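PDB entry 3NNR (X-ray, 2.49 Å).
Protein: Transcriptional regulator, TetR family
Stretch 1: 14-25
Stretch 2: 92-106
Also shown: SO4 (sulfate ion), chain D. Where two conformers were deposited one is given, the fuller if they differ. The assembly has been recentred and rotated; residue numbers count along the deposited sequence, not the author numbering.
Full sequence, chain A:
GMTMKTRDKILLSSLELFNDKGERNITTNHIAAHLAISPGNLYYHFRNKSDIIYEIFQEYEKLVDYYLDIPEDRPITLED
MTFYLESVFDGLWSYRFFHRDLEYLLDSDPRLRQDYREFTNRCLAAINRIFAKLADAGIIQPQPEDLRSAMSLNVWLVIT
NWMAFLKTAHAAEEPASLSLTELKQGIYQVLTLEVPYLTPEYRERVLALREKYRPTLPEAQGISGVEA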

# COMPACT_ATOMS: atom_id res chain seq x y z
N SER A 14 -16.13 3.79 18.89
CA SER A 14 -15.37 4.66 17.98
C SER A 14 -14.71 3.83 16.89
O SER A 14 -14.80 4.20 15.71
N LEU A 15 -14.09 2.72 17.27
CA LEU A 15 -13.49 1.79 16.30
C LEU A 15 -14.51 1.32 15.23
O LEU A 15 -14.19 1.31 14.04
N GLU A 16 -15.73 0.97 15.68
CA GLU A 16 -16.83 0.49 14.80
C GLU A 16 -17.24 1.57 13.80
O GLU A 16 -17.39 1.30 12.61
N LEU A 17 -17.44 2.79 14.31
CA LEU A 17 -17.84 3.94 13.47
C LEU A 17 -16.70 4.32 12.52
O LEU A 17 -16.94 4.49 11.34
N PHE A 18 -15.45 4.37 13.00
CA PHE A 18 -14.32 4.66 12.12
C PHE A 18 -14.18 3.63 10.99
O PHE A 18 -14.02 4.02 9.87
N ASN A 19 -14.25 2.33 11.31
CA ASN A 19 -14.14 1.24 10.33
C ASN A 19 -15.27 1.26 9.30
O ASN A 19 -15.03 1.07 8.10
N ASP A 20 -16.49 1.53 9.77
CA ASP A 20 -17.68 1.49 8.95
C ASP A 20 -17.87 2.76 8.11
O ASP A 20 -18.15 2.66 6.92
N LYS A 21 -17.77 3.94 8.73
CA LYS A 21 -17.99 5.24 8.02
C LYS A 21 -16.72 6.00 7.60
O LYS A 21 -16.81 6.90 6.78
N GLY A 22 -15.56 5.68 8.16
CA GLY A 22 -14.31 6.39 7.87
C GLY A 22 -14.07 7.38 8.99
O GLY A 22 -14.99 8.11 9.36
N GLU A 23 -12.85 7.44 9.52
CA GLU A 23 -12.59 8.41 10.60
C GLU A 23 -12.82 9.87 10.14
O GLU A 23 -13.20 10.70 10.93
N ARG A 24 -12.51 10.14 8.88
CA ARG A 24 -12.75 11.42 8.21
C ARG A 24 -14.15 11.97 8.59
O ARG A 24 -14.29 13.11 9.00
N ASN A 25 -15.15 11.09 8.49
CA ASN A 25 -16.56 11.45 8.66
C ASN A 25 -17.13 11.26 10.05
O ASN A 25 -18.32 11.45 10.23
N LEU A 92 -5.32 -6.29 10.62
CA LEU A 92 -5.52 -5.30 9.58
C LEU A 92 -7.01 -5.11 9.20
O LEU A 92 -7.41 -4.00 8.86
N TRP A 93 -7.81 -6.18 9.27
CA TRP A 93 -9.25 -6.05 9.04
C TRP A 93 -9.90 -5.35 10.22
O TRP A 93 -10.67 -4.39 10.04
N SER A 94 -9.58 -5.81 11.44
CA SER A 94 -10.26 -5.31 12.64
C SER A 94 -9.98 -3.82 12.92
O SER A 94 -10.81 -3.15 13.55
N TYR A 95 -8.85 -3.32 12.43
CA TYR A 95 -8.44 -1.95 12.61
C TYR A 95 -8.29 -1.28 11.24
O TYR A 95 -7.50 -0.35 11.07
N ARG A 96 -9.13 -1.69 10.28
CA ARG A 96 -9.04 -1.21 8.89
C ARG A 96 -9.06 0.31 8.73
O ARG A 96 -8.47 0.81 7.76
N PHE A 97 -9.72 1.01 9.65
CA PHE A 97 -9.80 2.50 9.61
C PHE A 97 -8.42 3.18 9.67
O PHE A 97 -8.23 4.25 9.11
N PHE A 98 -7.48 2.54 10.36
CA PHE A 98 -6.16 3.12 10.60
C PHE A 98 -5.34 3.27 9.32
O PHE A 98 -4.97 4.39 8.96
N HIS A 99 -5.12 2.18 8.60
CA HIS A 99 -4.32 2.23 7.36
C HIS A 99 -4.96 3.03 6.22
O HIS A 99 -4.25 3.52 5.33
N ARG A 100 -6.27 3.19 6.30
CA ARG A 100 -7.04 3.92 5.30
C ARG A 100 -6.76 5.42 5.35
O ARG A 100 -6.60 6.04 4.30
N ASP A 101 -6.69 5.99 6.56
CA ASP A 101 -6.43 7.40 6.76
C ASP A 101 -5.06 7.61 7.39
O ASP A 101 -4.78 8.68 7.97
N LEU A 102 -4.15 6.68 7.13
CA LEU A 102 -2.87 6.66 7.85
C LEU A 102 -2.16 8.00 7.86
O LEU A 102 -1.87 8.53 8.91
N GLU A 103 -1.98 8.58 6.68
CA GLU A 103 -1.17 9.77 6.54
C GLU A 103 -1.74 10.99 7.24
O GLU A 103 -0.98 11.79 7.81
N TYR A 104 -3.06 11.12 7.28
CA TYR A 104 -3.66 12.23 8.05
C TYR A 104 -3.52 12.00 9.56
O TYR A 104 -3.35 12.95 10.33
N LEU A 105 -3.63 10.74 9.97
CA LEU A 105 -3.52 10.39 11.39
C LEU A 105 -2.09 10.67 11.92
O LEU A 105 -1.92 11.32 12.94
N LEU A 106 -1.06 10.28 11.16
CA LEU A 106 0.31 10.61 11.54
C LEU A 106 0.55 12.14 11.61
O LEU A 106 1.12 12.64 12.57

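Helix 14-21 crosses helix 96-100 at 53°, with a closest axis approach of 8.6 Å. S14 is too far away to take part. L15 starts sideways, but its t, p rotamer brings CD1 to the other stretch. L15 CD1 lies 3.7 Å from F97 CE1, 3.9 Å from Y95 CD2 and 3.6 Å from S94 O. E16 points away and L17 is out of reach.

F18 points toward stretch 2 with chi1 m. F18 CB is 3.5 Å from F97 CG. F97 also points in, with chi1 at 88° (p), and the two rings meet obliquely, centroids 5.3 Å apart and planes at 42°.

N19 is the polar centre of the contact. Its chi1 is m, and its side chain sits as a knob among W93, S94, R96 and F97. The amide uses both its ends on backbone atoms of stretch 2. N19 ND2 donates to S94 O at 2.8 Å, and N19 OD1 accepts from F97 N at 3.0 Å. The backbone of N19 is also used: R100, with chi1 and chi2 t and chi3 p, donates from NH2 to N19 O at 3.0 Å, and R100 NH1 adds a weak bond to N19 O at 3.3 Å.

N19 ND2 lies over one face of the guanidinium of R96, a residue with chi1 p. R96 NE donates to W93 O at 2.9 Å, and R96 NH1 makes a weak hydrogen bond to sulfate O3 at 3.0 Å. The sulfate probably comes from the crystallisation liquor.

D20 and K21 point away. G22, just after the helix, has positive phi, and G22 CA lies 3.6 Å from R100 NH2. E23 points in, with E23 CG 3.5 Å from D101 OD2 and E23 CD 3.9 Å from L105 CD2. Water 1 bridges the stretches: it accepts from E23 N (3.1 Å to the water O) and its O donates to F97 O (2.8 Å) and D101 OD2 (2.9 Å).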

# COMPACT_ATOMS: atom_id res chain seq x y z
CB SER A 14 -14.32 5.44 18.72
OG SER A 14 -14.96 6.32 19.60
CB LEU A 15 -12.87 0.58 17.03
CG LEU A 15 -12.25 -0.57 16.20
CD1 LEU A 15 -11.06 -0.08 15.41
CD2 LEU A 15 -11.91 -1.74 17.12
CB GLU A 16 -18.09 0.09 15.61
CG GLU A 16 -19.25 -0.54 14.78
CD GLU A 16 -20.61 -0.48 15.48
OE1 GLU A 16 -20.67 -0.54 16.72
OE2 GLU A 16 -21.62 -0.39 14.75
CB LEU A 17 -18.30 5.12 14.33
CG LEU A 17 -19.62 4.95 15.10
CD1 LEU A 17 -19.72 6.01 16.14
CD2 LEU A 17 -20.87 4.97 14.19
CB PHE A 18 -12.96 4.81 12.86
CG PHE A 18 -12.91 5.93 13.90
CD1 PHE A 18 -13.73 7.06 13.85
CD2 PHE A 18 -11.92 5.88 14.89
CE1 PHE A 18 -13.63 8.08 14.85
CE2 PHE A 18 -11.80 6.89 15.87
CZ PHE A 18 -12.66 8.00 15.83
CB ASN A 19 -14.16 -0.15 11.01
CG ASN A 19 -12.86 -0.54 11.74
OD1 ASN A 19 -11.79 0.07 11.60
ND2 ASN A 19 -12.95 -1.62 12.49
CB ASP A 20 -18.92 1.23 9.82
CG ASP A 20 -20.18 0.93 9.00
OD1 ASP A 20 -20.15 -0.04 8.20
OD2 ASP A 20 -21.21 1.64 9.19
CB LYS A 21 -18.84 6.18 8.89
CG LYS A 21 -20.19 5.67 9.41
CD LYS A 21 -21.21 5.48 8.35
CE LYS A 21 -22.58 5.15 8.97
NZ LYS A 21 -23.57 4.65 7.95
CB GLU A 23 -11.21 8.22 11.25
CG GLU A 23 -10.06 9.02 10.66
CD GLU A 23 -10.02 10.46 11.09
OE1 GLU A 23 -10.49 10.84 12.20
OE2 GLU A 23 -9.47 11.24 10.30
CB ARG A 24 -12.77 11.19 6.69
CG ARG A 24 -11.92 12.10 5.83
CD ARG A 24 -12.56 12.39 4.47
NE ARG A 24 -11.67 12.13 3.34
CZ ARG A 24 -11.83 12.62 2.09
NH1 ARG A 24 -12.80 13.50 1.74
NH2 ARG A 24 -10.94 12.26 1.16
CB ASN A 25 -17.43 10.62 7.71
CG ASN A 25 -17.00 10.73 6.27
OD1 ASN A 25 -16.74 9.72 5.65
ND2 ASN A 25 -16.92 11.95 5.74
CB LEU A 92 -4.67 -5.63 8.35
CG LEU A 92 -3.14 -5.52 8.48
CD1 LEU A 92 -2.51 -6.10 7.22
CD2 LEU A 92 -2.70 -4.09 8.65
CB TRP A 93 -9.97 -7.40 8.79
CG TRP A 93 -11.47 -7.25 8.73
CD1 TRP A 93 -12.39 -7.49 9.74
CD2 TRP A 93 -12.23 -6.78 7.61
NE1 TRP A 93 -13.67 -7.20 9.30
CE2 TRP A 93 -13.60 -6.77 8.00
CE3 TRP A 93 -11.89 -6.36 6.33
CZ2 TRP A 93 -14.63 -6.35 7.12
CZ3 TRP A 93 -12.91 -5.94 5.45
CH2 TRP A 93 -14.27 -5.94 5.86
CB SER A 94 -9.95 -6.19 13.87
OG SER A 94 -10.46 -7.51 13.70
CB TYR A 95 -7.14 -1.93 13.43
CG TYR A 95 -7.35 -2.37 14.86
CD1 TYR A 95 -7.48 -3.72 15.19
CD2 TYR A 95 -7.43 -1.43 15.90
CE1 TYR A 95 -7.70 -4.15 16.51
CE2 TYR A 95 -7.65 -1.85 17.26
CZ TYR A 95 -7.78 -3.22 17.55
OH TYR A 95 -8.00 -3.71 18.86
CB ARG A 96 -10.07 -1.90 7.94
CG ARG A 96 -11.48 -1.35 7.99
CD ARG A 96 -12.57 -2.31 7.48
NE ARG A 96 -12.91 -3.20 8.58
CZ ARG A 96 -14.10 -3.38 9.14
NH1 ARG A 96 -15.21 -2.81 8.67
NH2 ARG A 96 -14.19 -4.21 10.17
CB PHE A 97 -10.67 3.06 10.77
CG PHE A 97 -9.88 3.32 12.03
CD1 PHE A 97 -9.58 2.29 12.89
CD2 PHE A 97 -9.37 4.60 12.30
CE1 PHE A 97 -8.81 2.52 14.05
CE2 PHE A 97 -8.60 4.84 13.42
CZ PHE A 97 -8.30 3.79 14.30
CB PHE A 98 -5.44 2.29 11.65
CG PHE A 98 -4.18 2.89 12.13
CD1 PHE A 98 -4.21 3.91 13.06
CD2 PHE A 98 -2.95 2.42 11.70
CE1 PHE A 98 -3.04 4.48 13.52
CE2 PHE A 98 -1.78 2.97 12.15
CZ PHE A 98 -1.82 4.01 13.06
CB HIS A 99 -3.92 0.84 6.91
CG HIS A 99 -3.16 0.10 7.96
ND1 HIS A 99 -3.79 -0.59 8.97
CD2 HIS A 99 -1.83 0.00 8.20
CE1 HIS A 99 -2.87 -1.11 9.77
NE2 HIS A 99 -1.67 -0.77 9.32
CB ARG A 100 -8.51 3.62 5.52
CG ARG A 100 -9.47 4.27 4.55
CD ARG A 100 -10.78 3.50 4.59
NE ARG A 100 -11.45 3.62 5.86
CZ ARG A 100 -12.34 2.77 6.38
NH1 ARG A 100 -12.67 1.63 5.80
NH2 ARG A 100 -12.88 3.06 7.55
CB ASP A 101 -7.57 8.03 7.58
CG ASP A 101 -8.77 8.45 6.72
OD1 ASP A 101 -8.54 9.00 5.62
OD2 ASP A 101 -9.92 8.32 7.19
CB LEU A 102 -1.93 5.57 7.28
CG LEU A 102 -0.60 5.28 8.00
CD1 LEU A 102 -0.88 4.99 9.46
CD2 LEU A 102 0.21 4.13 7.32
CB GLU A 103 -0.84 9.95 5.07
CG GLU A 103 0.12 11.09 4.77
CD GLU A 103 0.63 11.07 3.34
OE1 GLU A 103 0.47 10.03 2.63
OE2 GLU A 103 1.19 12.12 2.94
CB TYR A 104 -5.13 12.44 7.70
CG TYR A 104 -5.33 12.87 6.28
CD1 TYR A 104 -5.25 14.22 5.93
CD2 TYR A 104 -5.56 11.93 5.27
CE1 TYR A 104 -5.44 14.63 4.59
CE2 TYR A 104 -5.73 12.33 3.94
CZ TYR A 104 -5.68 13.68 3.61
OH TYR A 104 -5.88 14.10 2.33
CB LEU A 105 -4.03 8.97 11.61
CG LEU A 105 -5.54 8.83 11.33
CD1 LEU A 105 -5.99 7.38 11.41
CD2 LEU A 105 -6.39 9.68 12.28
CB LEU A 106 1.32 9.94 10.60
CG LEU A 106 1.22 8.40 10.47
CD1 LEU A 106 2.50 7.82 9.87
CD2 LEU A 106 0.90 7.71 11.78
S SO4 D . -16.08 -1.41 5.11
O1 SO4 D . -16.44 -2.49 4.18
O2 SO4 D . -16.46 -0.04 4.68
O3 SO4 D . -16.78 -1.70 6.38
O4 SO4 D . -14.62 -1.52 5.13
O HOH W 1 -10.43 5.79 8.40